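Local coordinates for ABC transporter substrate-binding protein (Rhizobium radiobacter, PDB 6TFX) that binds the mannityl-opine mannopinic acid as the solute-binding component of an ABC transporter, probably delivering it for import into the bacterium, at residues 10-22 with 161-175. Sequence-based numbering, arbitrary orientation.
Sequences VASEDVTTLDPHF and KRRPVGFGPFQVESI
Arg162 NH1 has two acceptors: the backbone Val15 O at 2.9 Å and a water, 2.9 Å from NH1, that in turn donates to Thr16 O. The water lies at the edge of the guanidinium, in its plane, whereas Val15 O is tilted from that plane and receives NH1 from above its own carbonyl plane, with an N-H...O angle of 141°. The bend at chi3 (83°) swings the guanidinium back onto the loop, although the side chain leaves its backbone heading away from it. Val15 CG1 sits over one face, near the rim. Asp14 OD1 lies at the guanidinium edge, 3.4 Å from Arg162 NH2, a salt bridge whose hydrogen bond is weak; carboxylate and guanidinium planes are 59° apart. The same oxygen also accepts from Gly178 N.

Farther along, Leu18 N donates to Lys161 O (2.8 Å) on a lone pair, in the carbonyl plane. Thr17 OG1, 3.4 Å from Lys161 CB, closes an ST turn by accepting from Asp19 N. Leu18 CD1 touches both Pro164 CG, at 3.8 Å, and Val172 CG2, while Val15 CG2 meets Ile175 CG2; Leu31 of helix 26-35 also packs on Leu18.

The loop between strand 5-10 and helix 26-35 is thus held against the segment leading into strand 170-176 by a Leu18 backbone bond, apolar packing and Arg162, which binds one carbonyl directly and the next through a water, its charge probably spread over these and an aspartate rather than neutralised by one tight ion pair.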
ATOM      1  N   VAL A  10      10.173   9.944  -9.178  1.00 18.15           N
ATOM      2  CA  VAL A  10       8.986   9.166  -8.822  1.00 17.92           C
ATOM      3  C   VAL A  10       7.729   9.695  -9.463  1.00 20.90           C
ATOM      4  O   VAL A  10       7.676  10.859  -9.858  1.00 20.42           O
ATOM      5  CB  VAL A  10       8.821   9.019  -7.286  1.00 21.05           C
ATOM      6  CG1 VAL A  10      10.127   8.530  -6.630  1.00 20.59           C
ATOM      7  CG2 VAL A  10       8.355  10.329  -6.649  1.00 21.08           C
ATOM      8  N   ALA A  11       6.702   8.824  -9.548  1.00 18.66           N
ATOM      9  CA  ALA A  11       5.402   9.166 -10.131  1.00 20.49           C
ATOM     10  C   ALA A  11       4.530   9.733  -9.020  1.00 23.30           C
ATOM     11  O   ALA A  11       3.656   9.055  -8.473  1.00 22.38           O
ATOM     12  CB  ALA A  11       4.754   7.934 -10.744  1.00 21.67           C
ATOM     13  N   SER A  12       4.808  10.962  -8.663  1.00 21.04           N
ATOM     14  CA  SER A  12       4.075  11.707  -7.641  1.00 19.46           C
ATOM     15  C   SER A  12       4.246  13.176  -7.930  1.00 22.34           C
ATOM     16  O   SER A  12       5.255  13.580  -8.517  1.00 22.25           O
ATOM     17  CB  SER A  12       4.629  11.405  -6.251  1.00 20.40           C
ATOM     18  OG  SER A  12       3.943  12.165  -5.271  1.00 25.91           O
ATOM     19  N   GLU A  13       3.274  13.980  -7.501  1.00 20.37           N
ATOM     20  CA  GLU A  13       3.302  15.424  -7.689  1.00 21.12           C
ATOM     21  C   GLU A  13       3.813  16.158  -6.463  1.00 24.09           C
ATOM     22  O   GLU A  13       4.345  17.263  -6.619  1.00 24.50           O
ATOM     23  CB  GLU A  13       1.924  15.959  -8.134  1.00 21.99           C
ATOM     24  CG  GLU A  13       1.467  15.343  -9.459  1.00 29.22           C
ATOM     25  CD  GLU A  13       0.278  15.987 -10.154  1.00 53.01           C
ATOM     26  OE1 GLU A  13       0.216  17.239 -10.168  1.00 45.76           O
ATOM     27  OE2 GLU A  13      -0.595  15.247 -10.678  1.00 37.84           O
ATOM     28  N   ASP A  14       3.693  15.556  -5.244  1.00 20.89           N
ATOM     29  CA  ASP A  14       4.135  16.227  -4.014  1.00 20.75           C
ATOM     30  C   ASP A  14       4.010  15.291  -2.817  1.00 23.55           C
ATOM     31  O   ASP A  14       3.498  14.177  -2.946  1.00 23.15           O
ATOM     32  CB  ASP A  14       3.234  17.473  -3.742  1.00 22.64           C
ATOM     33  CG  ASP A  14       3.776  18.592  -2.844  1.00 35.52           C
ATOM     34  OD1 ASP A  14       4.972  18.523  -2.433  1.00 32.93           O
ATOM     35  OD2 ASP A  14       3.008  19.537  -2.545  1.00 46.54           O
ATOM     36  N   VAL A  15       4.482  15.761  -1.660  1.00 21.55           N
ATOM     37  CA  VAL A  15       4.343  15.112  -0.357  1.00 21.86           C
ATOM     38  C   VAL A  15       2.932  15.459   0.119  1.00 24.09           C
ATOM     39  O   VAL A  15       2.549  16.628   0.024  1.00 25.31           O
ATOM     40  CB  VAL A  15       5.346  15.741   0.672  1.00 26.96           C
ATOM     41  CG1 VAL A  15       5.008  15.354   2.120  1.00 27.11           C
ATOM     42  CG2 VAL A  15       6.778  15.388   0.344  1.00 27.30           C
ATOM     43  N   THR A  16       2.200  14.498   0.711  1.00 20.30           N
ATOM     44  CA  THR A  16       0.925  14.814   1.349  1.00 19.46           C
ATOM     45  C   THR A  16       1.131  14.694   2.850  1.00 23.28           C
ATOM     46  O   THR A  16       0.905  15.662   3.565  1.00 24.10           O
ATOM     47  CB  THR A  16      -0.222  13.953   0.824  1.00 27.83           C
ATOM     48  OG1 THR A  16      -0.282  14.161  -0.589  1.00 29.30           O
ATOM     49  CG2 THR A  16      -1.566  14.332   1.459  1.00 24.41           C
ATOM     50  N   THR A  17       1.574  13.515   3.328  1.00 17.58           N
ATOM     51  CA  THR A  17       1.817  13.374   4.759  1.00 16.56           C
ATOM     52  C   THR A  17       2.965  12.445   5.031  1.00 20.31           C
ATOM     53  O   THR A  17       3.031  11.354   4.439  1.00 20.90           O
ATOM     54  CB  THR A  17       0.569  12.954   5.546  1.00 23.24           C
ATOM     55  OG1 THR A  17       0.949  12.676   6.903  1.00 22.31           O
ATOM     56  CG2 THR A  17      -0.126  11.733   4.956  1.00 23.88           C
ATOM     57  N   LEU A  18       3.851  12.873   5.935  1.00 17.10           N
ATOM     58  CA  LEU A  18       4.958  12.031   6.368  1.00 16.67           C
ATOM     59  C   LEU A  18       4.739  11.566   7.810  1.00 21.34           C
ATOM     60  O   LEU A  18       5.661  11.045   8.443  1.00 20.31           O
ATOM     61  CB  LEU A  18       6.344  12.676   6.108  1.00 17.41           C
ATOM     62  CG  LEU A  18       6.636  12.992   4.620  1.00 21.24           C
ATOM     63  CD1 LEU A  18       7.977  13.691   4.452  1.00 21.13           C
ATOM     64  CD2 LEU A  18       6.558  11.739   3.761  1.00 22.18           C
ATOM     65  N   ASP A  19       3.455  11.648   8.296  1.00 18.59           N
ATOM     66  CA  ASP A  19       3.093  11.028   9.567  1.00 17.15           C
ATOM     67  C   ASP A  19       2.834   9.575   9.145  1.00 18.60           C
ATOM     68  O   ASP A  19       1.975   9.323   8.289  1.00 18.35           O
ATOM     69  CB  ASP A  19       1.825  11.654  10.178  1.00 18.15           C
ATOM     70  CG  ASP A  19       1.268  10.934  11.405  1.00 21.61           C
ATOM     71  OD1 ASP A  19       1.619   9.752  11.620  1.00 21.64           O
ATOM     72  OD2 ASP A  19       0.451  11.536  12.126  1.00 20.89           O
ATOM     73  N   PRO A  20       3.593   8.592   9.667  1.00 17.97           N
ATOM     74  CA  PRO A  20       3.416   7.213   9.203  1.00 16.95           C
ATOM     75  C   PRO A  20       2.047   6.622   9.476  1.00 21.22           C
ATOM     76  O   PRO A  20       1.667   5.639   8.822  1.00 20.96           O
ATOM     77  CB  PRO A  20       4.510   6.441   9.962  1.00 19.73           C
ATOM     78  CG  PRO A  20       4.820   7.265  11.149  1.00 22.36           C
ATOM     79  CD  PRO A  20       4.664   8.686  10.685  1.00 19.15           C
ATOM     80  N   HIS A  21       1.307   7.208  10.446  1.00 16.04           N
ATOM     81  CA  HIS A  21      -0.034   6.687  10.744  1.00 16.65           C
ATOM     82  C   HIS A  21      -1.081   7.119   9.704  1.00 19.44           C
ATOM     83  O   HIS A  21      -2.229   6.667   9.785  1.00 18.69           O
ATOM     84  CB  HIS A  21      -0.490   7.065  12.161  1.00 18.96           C
ATOM     85  CG  HIS A  21       0.448   6.580  13.227  1.00 23.23           C
ATOM     86  ND1 HIS A  21       0.889   7.416  14.233  1.00 26.09           N
ATOM     87  CD2 HIS A  21       1.032   5.371  13.378  1.00 25.65           C
ATOM     88  CE1 HIS A  21       1.717   6.690  14.971  1.00 25.73           C
ATOM     89  NE2 HIS A  21       1.826   5.454  14.506  1.00 25.71           N
ATOM     90  N   PHE A  22      -0.687   7.993   8.743  1.00 16.10           N
ATOM     91  CA  PHE A  22      -1.573   8.471   7.675  1.00 16.47           C
ATOM     92  C   PHE A  22      -1.030   8.221   6.275  1.00 19.21           C
ATOM     93  O   PHE A  22      -1.806   8.209   5.333  1.00 18.50           O
ATOM     94  CB  PHE A  22      -1.928   9.950   7.832  1.00 17.30           C
ATOM     95  CG  PHE A  22      -2.814  10.187   9.021  1.00 17.58           C
ATOM     96  CD1 PHE A  22      -4.194   9.992   8.931  1.00 19.26           C
ATOM     97  CD2 PHE A  22      -2.286  10.677  10.216  1.00 18.92           C
ATOM     98  CE1 PHE A  22      -5.025  10.230  10.044  1.00 20.43           C
ATOM     99  CE2 PHE A  22      -3.119  10.946  11.314  1.00 21.79           C
ATOM    100  CZ  PHE A  22      -4.478  10.720  11.215  1.00 21.24           C
ATOM    101  N   LYS A 161       3.474  16.345   9.843  1.00 19.33           N
ATOM    102  CA  LYS A 161       3.333  15.677   8.525  1.00 19.29           C
ATOM    103  C   LYS A 161       4.279  16.244   7.434  1.00 23.01           C
ATOM    104  O   LYS A 161       4.563  15.545   6.455  1.00 20.38           O
ATOM    105  CB  LYS A 161       1.873  15.688   8.062  1.00 23.62           C
ATOM    106  CG  LYS A 161       1.311  17.089   7.832  1.00 26.23           C
ATOM    107  CD  LYS A 161      -0.079  17.086   7.158  1.00 32.70           C
ATOM    108  CE  LYS A 161      -1.229  16.708   8.068  1.00 48.08           C
ATOM    109  NZ  LYS A 161      -1.460  17.710   9.137  1.00 64.97           N
ATOM    110  N   ARG A 162       4.770  17.501   7.610  1.00 20.99           N
ATOM    111  CA  ARG A 162       5.718  18.103   6.660  1.00 21.82           C
ATOM    112  C   ARG A 162       7.112  18.332   7.294  1.00 25.38           C
ATOM    113  O   ARG A 162       8.038  18.747   6.602  1.00 24.55           O
ATOM    114  CB  ARG A 162       5.141  19.386   6.023  1.00 26.48           C
ATOM    115  CG  ARG A 162       3.958  19.106   5.086  1.00 38.23           C
ATOM    116  CD  ARG A 162       3.629  20.273   4.157  1.00 42.23           C
ATOM    117  NE  ARG A 162       4.476  20.299   2.955  1.00 45.72           N
ATOM    118  CZ  ARG A 162       4.180  19.690   1.809  1.00 60.28           C
ATOM    119  NH1 ARG A 162       3.058  18.987   1.693  1.00 46.71           N
ATOM    120  NH2 ARG A 162       5.003  19.775   0.773  1.00 48.70           N
ATOM    121  N   ARG A 163       7.265  18.028   8.610  1.00 21.17           N
ATOM    122  CA  ARG A 163       8.544  18.171   9.327  1.00 20.12           C
ATOM    123  C   ARG A 163       8.722  16.899  10.165  1.00 23.68           C
ATOM    124  O   ARG A 163       8.654  16.957  11.404  1.00 23.67           O
ATOM    125  CB  ARG A 163       8.525  19.425  10.206  1.00 21.05           C
ATOM    126  CG  ARG A 163       8.505  20.726   9.403  1.00 30.42           C
ATOM    127  CD  ARG A 163       8.478  21.952  10.304  1.00 37.08           C
ATOM    128  NE  ARG A 163       9.645  22.023  11.186  1.00 43.34           N
ATOM    129  CZ  ARG A 163       9.588  22.310  12.484  1.00 54.58           C
ATOM    130  NH1 ARG A 163       8.423  22.575  13.066  1.00 40.35           N
ATOM    131  NH2 ARG A 163      10.696  22.349  13.208  1.00 40.76           N
ATOM    132  N   PRO A 164       8.852  15.722   9.506  1.00 20.99           N
ATOM    133  CA  PRO A 164       8.887  14.462  10.260  1.00 20.49           C
ATOM    134  C   PRO A 164      10.189  14.249  11.008  1.00 21.44           C
ATOM    135  O   PRO A 164      11.237  14.787  10.617  1.00 20.81           O
ATOM    136  CB  PRO A 164       8.725  13.401   9.168  1.00 21.80           C
ATOM    137  CG  PRO A 164       9.360  14.020   7.961  1.00 25.10           C
ATOM    138  CD  PRO A 164       8.939  15.466   8.046  1.00 21.57           C
ATOM    139  N   VAL A 165      10.122  13.416  12.058  1.00 19.35           N
ATOM    140  CA  VAL A 165      11.296  13.064  12.854  1.00 17.69           C
ATOM    141  C   VAL A 165      11.203  11.580  13.100  1.00 19.12           C
ATOM    142  O   VAL A 165      10.230  11.125  13.692  1.00 18.61           O
ATOM    143  CB  VAL A 165      11.352  13.802  14.213  1.00 20.02           C
ATOM    144  CG1 VAL A 165      12.579  13.358  15.020  1.00 19.30           C
ATOM    145  CG2 VAL A 165      11.340  15.319  14.025  1.00 19.77           C
ATOM    146  N   GLY A 166      12.185  10.825  12.628  1.00 17.35           N
ATOM    147  CA  GLY A 166      12.223   9.381  12.870  1.00 17.12           C
ATOM    148  C   GLY A 166      13.579   8.945  13.393  1.00 19.52           C
ATOM    149  O   GLY A 166      14.403   9.800  13.741  1.00 17.54           O
ATOM    150  N   PHE A 167      13.786   7.622  13.541  1.00 16.79           N
ATOM    151  CA  PHE A 167      15.115   7.117  13.931  1.00 16.57           C
ATOM    152  C   PHE A 167      15.741   6.299  12.794  1.00 18.60           C
ATOM    153  O   PHE A 167      16.794   5.672  12.975  1.00 18.29           O
ATOM    154  CB  PHE A 167      15.123   6.351  15.273  1.00 18.37           C
ATOM    155  CG  PHE A 167      14.277   5.113  15.339  1.00 18.05           C
ATOM    156  CD1 PHE A 167      14.672   3.944  14.698  1.00 20.35           C
ATOM    157  CD2 PHE A 167      13.126   5.086  16.112  1.00 19.92           C
ATOM    158  CE1 PHE A 167      13.889   2.786  14.786  1.00 20.62           C
ATOM    159  CE2 PHE A 167      12.359   3.929  16.215  1.00 22.21           C
ATOM    160  CZ  PHE A 167      12.730   2.795  15.526  1.00 20.57           C
ATOM    161  N   GLY A 168      15.111   6.359  11.628  1.00 16.98           N
ATOM    162  CA  GLY A 168      15.553   5.680  10.412  1.00 16.94           C
ATOM    163  C   GLY A 168      16.847   6.260   9.859  1.00 20.06           C
ATOM    164  O   GLY A 168      17.391   7.260  10.377  1.00 18.51           O
ATOM    165  N   PRO A 169      17.349   5.648   8.767  1.00 17.22           N
ATOM    166  CA  PRO A 169      18.671   6.050   8.249  1.00 15.74           C
ATOM    167  C   PRO A 169      18.737   7.401   7.557  1.00 19.38           C
ATOM    168  O   PRO A 169      19.838   7.923   7.392  1.00 19.16           O
ATOM    169  CB  PRO A 169      19.038   4.908   7.282  1.00 17.11           C
ATOM    170  CG  PRO A 169      17.709   4.273   6.894  1.00 20.27           C
ATOM    171  CD  PRO A 169      16.852   4.405   8.131  1.00 17.60           C
ATOM    172  N   PHE A 170      17.578   7.954   7.098  1.00 16.51           N
ATOM    173  CA  PHE A 170      17.594   9.249   6.409  1.00 15.45           C
ATOM    174  C   PHE A 170      16.611  10.194   7.055  1.00 20.05           C
ATOM    175  O   PHE A 170      15.557   9.766   7.500  1.00 20.01           O
ATOM    176  CB  PHE A 170      17.291   9.075   4.910  1.00 16.69           C
ATOM    177  CG  PHE A 170      18.339   8.215   4.235  1.00 17.66           C
ATOM    178  CD1 PHE A 170      19.551   8.762   3.823  1.00 20.59           C
ATOM    179  CD2 PHE A 170      18.139   6.848   4.070  1.00 18.66           C
ATOM    180  CE1 PHE A 170      20.555   7.952   3.266  1.00 21.38           C
ATOM    181  CE2 PHE A 170      19.133   6.045   3.490  1.00 19.66           C
ATOM    182  CZ  PHE A 170      20.341   6.595   3.120  1.00 18.46           C
ATOM    183  N   GLN A 171      16.924  11.482   7.040  1.00 18.23           N
ATOM    184  CA  GLN A 171      16.048  12.498   7.631  1.00 19.17           C
ATOM    185  C   GLN A 171      15.672  13.501   6.588  1.00 22.49           C
ATOM    186  O   GLN A 171      16.441  13.753   5.666  1.00 22.12           O
ATOM    187  CB  GLN A 171      16.749  13.221   8.797  1.00 20.69           C
ATOM    188  CG  GLN A 171      18.069  13.902   8.390  1.00 20.56           C
ATOM    189  CD  GLN A 171      19.123  13.775   9.454  1.00 41.50           C
ATOM    190  OE1 GLN A 171      18.849  13.392  10.593  1.00 40.57           O
ATOM    191  NE2 GLN A 171      20.361  14.069   9.097  1.00 31.86           N
ATOM    192  N   VAL A 172      14.513  14.134   6.759  1.00 19.26           N
ATOM    193  CA  VAL A 172      14.084  15.153   5.820  1.00 19.95           C
ATOM    194  C   VAL A 172      14.792  16.443   6.178  1.00 24.57           C
ATOM    195  O   VAL A 172      14.575  16.976   7.271  1.00 24.35           O
ATOM    196  CB  VAL A 172      12.548  15.309   5.789  1.00 24.13           C
ATOM    197  CG1 VAL A 172      12.122  16.527   4.963  1.00 25.00           C
ATOM    198  CG2 VAL A 172      11.890  14.041   5.262  1.00 23.87           C
ATOM    199  N   GLU A 173      15.665  16.920   5.280  1.00 20.69           N
ATOM    200  CA  GLU A 173      16.354  18.192   5.495  1.00 21.16           C
ATOM    201  C   GLU A 173      15.436  19.349   5.067  1.00 28.59           C
ATOM    202  O   GLU A 173      15.342  20.362   5.774  1.00 29.41           O
ATOM    203  CB  GLU A 173      17.667  18.220   4.715  1.00 23.40           C
ATOM    204  CG  GLU A 173      18.485  19.477   4.969  1.00 30.31           C
ATOM    205  CD  GLU A 173      19.791  19.505   4.203  1.00 51.18           C
ATOM    206  OE1 GLU A 173      19.761  19.758   2.976  1.00 45.67           O
ATOM    207  OE2 GLU A 173      20.846  19.269   4.832  1.00 45.96           O
ATOM    208  N   SER A 174      14.780  19.206   3.899  1.00 24.56           N
ATOM    209  CA  SER A 174      13.873  20.214   3.353  1.00 24.51           C
ATOM    210  C   SER A 174      12.930  19.622   2.311  1.00 27.16           C
ATOM    211  O   SER A 174      13.234  18.585   1.695  1.00 26.22           O
ATOM    212  CB  SER A 174      14.675  21.348   2.719  1.00 27.97           C
ATOM    213  OG  SER A 174      15.487  20.896   1.647  1.00 32.30           O
ATOM    214  N   ILE A 175      11.785  20.311   2.093  1.00 22.88           N
ATOM    215  CA  ILE A 175      10.831  19.952   1.055  1.00 23.27           C
ATOM    216  C   ILE A 175      10.728  21.172   0.151  1.00 29.05           C
ATOM    217  O   ILE A 175      10.586  22.292   0.651  1.00 29.27           O
ATOM    218  CB  ILE A 175       9.453  19.519   1.624  1.00 25.82           C
ATOM    219  CG1 ILE A 175       9.590  18.263   2.537  1.00 26.18           C
ATOM    220  CG2 ILE A 175       8.429  19.275   0.486  1.00 26.39           C
ATOM    221  CD1 ILE A 175       8.346  17.956   3.424  1.00 31.10           C
TER
HETATM  222  O   HOH W   1       0.630  18.269   3.193  1.00 34.95           O